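PDB 3BRN: lipocalin from Argas monolakensis, which binds serotonin in the pocket of its beta barrel and probably serves the tick as a scavenger of biogenic amines. Local coordinates for residues 27-33 with 114-120. Sequence-based numbering, arbitrary orientation.
Sequences YYLRKTT and NYELWVH. With SRO (serotonin), chain C.
Tyr-27 and Trp-118 form part of the serotonin pocket of this lipocalin beta barrel, on two antiparallel strands, 26-32 and 115-120, that close the barrel by joining its first strand to the last one before helix 131-140. Serotonin NZ sits over the centre of the Tyr-27 ring, 3.5 Å from Tyr-27 CE2; the ligand is also hydrogen-bonded to Ser-18 O and Asp-106 OD2. The other face of that ring takes His-120, whose ring edge meets it in a T-shaped pair, planes at 79°; His-120 NE2 is hydrogen-bonded to Asn-24 O. Trp-118 also has both faces occupied. Serotonin CD1 lies 3.3 Å from Trp-118 CE2 on one face, and Leu-29 fills the other, with CB 3.8 Å from the centroid of the six-membered ring. With CG anti to its own N (chi1 172°), Leu-29 lies across the indole, CD1 toward the rim.

The strands pair regularly at Tyr-28 and Val-119, then meet a classic beta bulge: Arg-30 N, at 2.8 Å, and Lys-31 N both donate to Leu-117 O. Beyond it, Thr-33 OG1 stands in for a backbone carbonyl and accepts from Tyr-115 N at 2.8 Å. Inside the barrel, Glu-116 probably fixes the rotation of the indole: Asn-114 ND2 and a water bridging to Thr-32 OG1, itself hydrogen-bonded to Lys-34 N, hold its OE2, while Trp-118 NE1 reaches Glu-116 OE1 at 2.8 Å from above the carboxylate plane.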
loop_
_atom_site.group_PDB
_atom_site.type_symbol
_atom_site.label_atom_id
_atom_site.label_comp_id
_atom_site.label_asym_id
_atom_site.label_seq_id
_atom_site.Cartn_x
_atom_site.Cartn_y
_atom_site.Cartn_z
ATOM N N TYR A 27 3.381 2.575 -5.013
ATOM C CA TYR A 27 3.714 2.011 -3.708
ATOM C C TYR A 27 4.029 0.515 -3.823
ATOM O O TYR A 27 3.279 -0.240 -4.450
ATOM C CB TYR A 27 2.548 2.219 -2.726
ATOM C CG TYR A 27 2.392 3.645 -2.240
ATOM C CD1 TYR A 27 2.797 4.016 -0.965
ATOM C CD2 TYR A 27 1.746 4.592 -3.022
ATOM C CE1 TYR A 27 2.654 5.332 -0.517
ATOM C CE2 TYR A 27 1.581 5.881 -2.591
ATOM C CZ TYR A 27 2.011 6.244 -1.335
ATOM O OH TYR A 27 1.893 7.556 -0.959
ATOM N N TYR A 28 5.147 0.101 -3.225
ATOM C CA TYR A 28 5.471 -1.306 -3.111
ATOM C C TYR A 28 4.873 -1.813 -1.820
ATOM O O TYR A 28 4.944 -1.112 -0.815
ATOM C CB TYR A 28 6.975 -1.510 -2.996
ATOM C CG TYR A 28 7.732 -1.295 -4.275
ATOM C CD1 TYR A 28 8.351 -0.086 -4.533
ATOM C CD2 TYR A 28 7.856 -2.316 -5.213
ATOM C CE1 TYR A 28 9.139 0.081 -5.650
ATOM C CE2 TYR A 28 8.589 -2.128 -6.376
ATOM C CZ TYR A 28 9.225 -0.929 -6.580
ATOM O OH TYR A 28 10.010 -0.737 -7.696
ATOM N N LEU A 29 4.467 -3.082 -1.805
ATOM C CA LEU A 29 4.083 -3.707 -0.540
ATOM C C LEU A 29 5.403 -4.128 0.091
ATOM O O LEU A 29 6.097 -4.965 -0.465
ATOM C CB LEU A 29 3.185 -4.922 -0.759
ATOM C CG LEU A 29 2.874 -5.789 0.483
ATOM C CD1 LEU A 29 2.204 -4.915 1.530
ATOM C CD2 LEU A 29 1.901 -6.881 0.058
ATOM N N ARG A 30 5.838 -3.374 1.109
ATOM C CA ARG A 30 7.151 -3.550 1.718
ATOM C C ARG A 30 7.192 -4.692 2.733
ATOM O O ARG A 30 8.146 -5.474 2.760
ATOM C CB ARG A 30 7.622 -2.232 2.353
ATOM C CG ARG A 30 8.966 -2.291 3.091
ATOM C CD ARG A 30 10.134 -2.729 2.184
ATOM N NE ARG A 30 11.373 -2.867 2.949
ATOM C CZ ARG A 30 11.656 -3.892 3.752
ATOM N NH1 ARG A 30 10.811 -4.905 3.882
ATOM N NH2 ARG A 30 12.797 -3.912 4.417
ATOM N N LYS A 31 6.228 -4.711 3.651
ATOM C CA LYS A 31 6.149 -5.794 4.646
ATOM C C LYS A 31 4.692 -6.170 4.822
ATOM O O LYS A 31 3.841 -5.293 4.822
ATOM C CB LYS A 31 6.690 -5.335 6.009
ATOM C CG LYS A 31 8.116 -4.786 6.004
ATOM C CD LYS A 31 8.573 -4.451 7.412
ATOM C CE LYS A 31 9.974 -3.842 7.419
ATOM N NZ LYS A 31 10.201 -3.042 8.648
ATOM N N THR A 32 4.436 -7.433 5.176
ATOM C CA THR A 32 3.074 -7.880 5.485
ATOM C C THR A 32 3.106 -9.005 6.522
ATOM O O THR A 32 4.126 -9.683 6.678
ATOM C CB THR A 32 2.305 -8.323 4.193
ATOM O OG1 THR A 32 0.996 -8.790 4.535
ATOM C CG2 THR A 32 3.048 -9.441 3.451
ATOM N N THR A 33 2.033 -9.133 7.305
ATOM C CA THR A 33 1.885 -10.283 8.196
ATOM C C THR A 33 1.193 -11.446 7.486
ATOM O O THR A 33 0.916 -12.471 8.100
ATOM C CB THR A 33 1.105 -9.928 9.492
ATOM O OG1 THR A 33 -0.195 -9.430 9.144
ATOM C CG2 THR A 33 1.875 -8.850 10.305
ATOM N N ASN A 114 -4.846 -9.105 7.791
ATOM C CA ASN A 114 -3.433 -8.943 7.969
ATOM C C ASN A 114 -2.998 -7.472 8.005
ATOM O O ASN A 114 -3.721 -6.635 7.591
ATOM C CB ASN A 114 -2.741 -9.659 6.840
ATOM C CG ASN A 114 -3.087 -9.084 5.512
ATOM O OD1 ASN A 114 -4.181 -9.203 5.050
ATOM N ND2 ASN A 114 -2.170 -8.402 4.944
ATOM N N TYR A 115 -1.809 -7.204 8.513
ATOM C CA TYR A 115 -1.256 -5.883 8.475
ATOM C C TYR A 115 -0.226 -5.688 7.387
ATOM O O TYR A 115 0.477 -6.577 7.073
ATOM C CB TYR A 115 -0.709 -5.469 9.842
ATOM C CG TYR A 115 -1.756 -5.544 10.899
ATOM C CD1 TYR A 115 -2.753 -4.635 10.936
ATOM C CD2 TYR A 115 -1.785 -6.574 11.802
ATOM C CE1 TYR A 115 -3.718 -4.709 11.848
ATOM C CE2 TYR A 115 -2.762 -6.659 12.734
ATOM C CZ TYR A 115 -3.730 -5.723 12.753
ATOM O OH TYR A 115 -4.736 -5.737 13.625
ATOM N N GLU A 116 -0.125 -4.474 6.883
ATOM C CA GLU A 116 0.676 -4.198 5.690
ATOM C C GLU A 116 1.386 -2.867 5.805
ATOM O O GLU A 116 0.783 -1.865 6.197
ATOM C CB GLU A 116 -0.229 -4.147 4.455
ATOM C CG GLU A 116 -0.928 -5.481 4.164
ATOM C CD GLU A 116 -1.867 -5.404 2.970
ATOM O OE1 GLU A 116 -2.170 -4.273 2.516
ATOM O OE2 GLU A 116 -2.379 -6.468 2.552
ATOM N N LEU A 117 2.622 -2.834 5.334
ATOM C CA LEU A 117 3.328 -1.575 5.184
ATOM C C LEU A 117 3.565 -1.359 3.696
ATOM O O LEU A 117 4.239 -2.160 3.057
ATOM C CB LEU A 117 4.670 -1.643 5.924
ATOM C CG LEU A 117 5.641 -0.476 5.718
ATOM C CD1 LEU A 117 5.065 0.820 6.251
ATOM C CD2 LEU A 117 6.970 -0.795 6.402
ATOM N N TRP A 118 3.055 -0.266 3.172
ATOM C CA TRP A 118 3.258 0.100 1.797
ATOM C C TRP A 118 4.164 1.301 1.728
ATOM O O TRP A 118 4.028 2.185 2.505
ATOM C CB TRP A 118 1.940 0.371 1.118
ATOM C CG TRP A 118 1.029 -0.748 0.964
ATOM C CD1 TRP A 118 0.242 -1.257 1.895
ATOM C CD2 TRP A 118 0.807 -1.508 -0.206
ATOM N NE1 TRP A 118 -0.475 -2.278 1.411
ATOM C CE2 TRP A 118 -0.136 -2.470 0.107
ATOM C CE3 TRP A 118 1.321 -1.480 -1.490
ATOM C CZ2 TRP A 118 -0.605 -3.365 -0.821
ATOM C CZ3 TRP A 118 0.862 -2.381 -2.391
ATOM C CH2 TRP A 118 -0.087 -3.299 -2.069
ATOM N N VAL A 119 5.131 1.299 0.824
ATOM C CA VAL A 119 6.082 2.411 0.733
ATOM C C VAL A 119 6.198 2.931 -0.695
ATOM O O VAL A 119 6.257 2.151 -1.647
ATOM C CB VAL A 119 7.482 2.042 1.290
ATOM C CG1 VAL A 119 8.379 3.289 1.369
ATOM C CG2 VAL A 119 7.359 1.399 2.657
ATOM N N HIS A 120 6.104 4.254 -0.835
ATOM C CA HIS A 120 6.190 4.922 -2.127
ATOM C C HIS A 120 7.538 4.658 -2.807
ATOM O O HIS A 120 8.568 4.590 -2.143
ATOM C CB HIS A 120 5.988 6.429 -1.936
ATOM C CG HIS A 120 5.773 7.177 -3.210
ATOM N ND1 HIS A 120 6.788 7.850 -3.853
ATOM C CD2 HIS A 120 4.683 7.287 -4.005
ATOM C CE1 HIS A 120 6.337 8.328 -4.999
ATOM N NE2 HIS A 120 5.063 8.002 -5.114
HETATM O OH SRO C . -5.081 1.833 -5.135
HETATM C CZ3 SRO C . -4.757 1.122 -4.005
HETATM C CH2 SRO C . -5.499 -0.025 -3.735
HETATM C CZ2 SRO C . -5.145 -0.858 -2.671
HETATM C CE2 SRO C . -4.085 -0.448 -1.876
HETATM N NE1 SRO C . -3.499 -0.935 -0.753
HETATM C CD1 SRO C . -2.467 -0.133 -0.402
HETATM C CG SRO C . -2.400 0.928 -1.306
HETATM C CD2 SRO C . -3.436 0.727 -2.215
HETATM C CE3 SRO C . -3.768 1.473 -3.239
HETATM C CB SRO C . -1.422 2.076 -1.258
HETATM C CA SRO C . -2.158 3.395 -0.951
HETATM N NZ SRO C . -1.205 4.502 -1.080
HETATM O O HOH W 1 -0.468 -8.582 2.358
#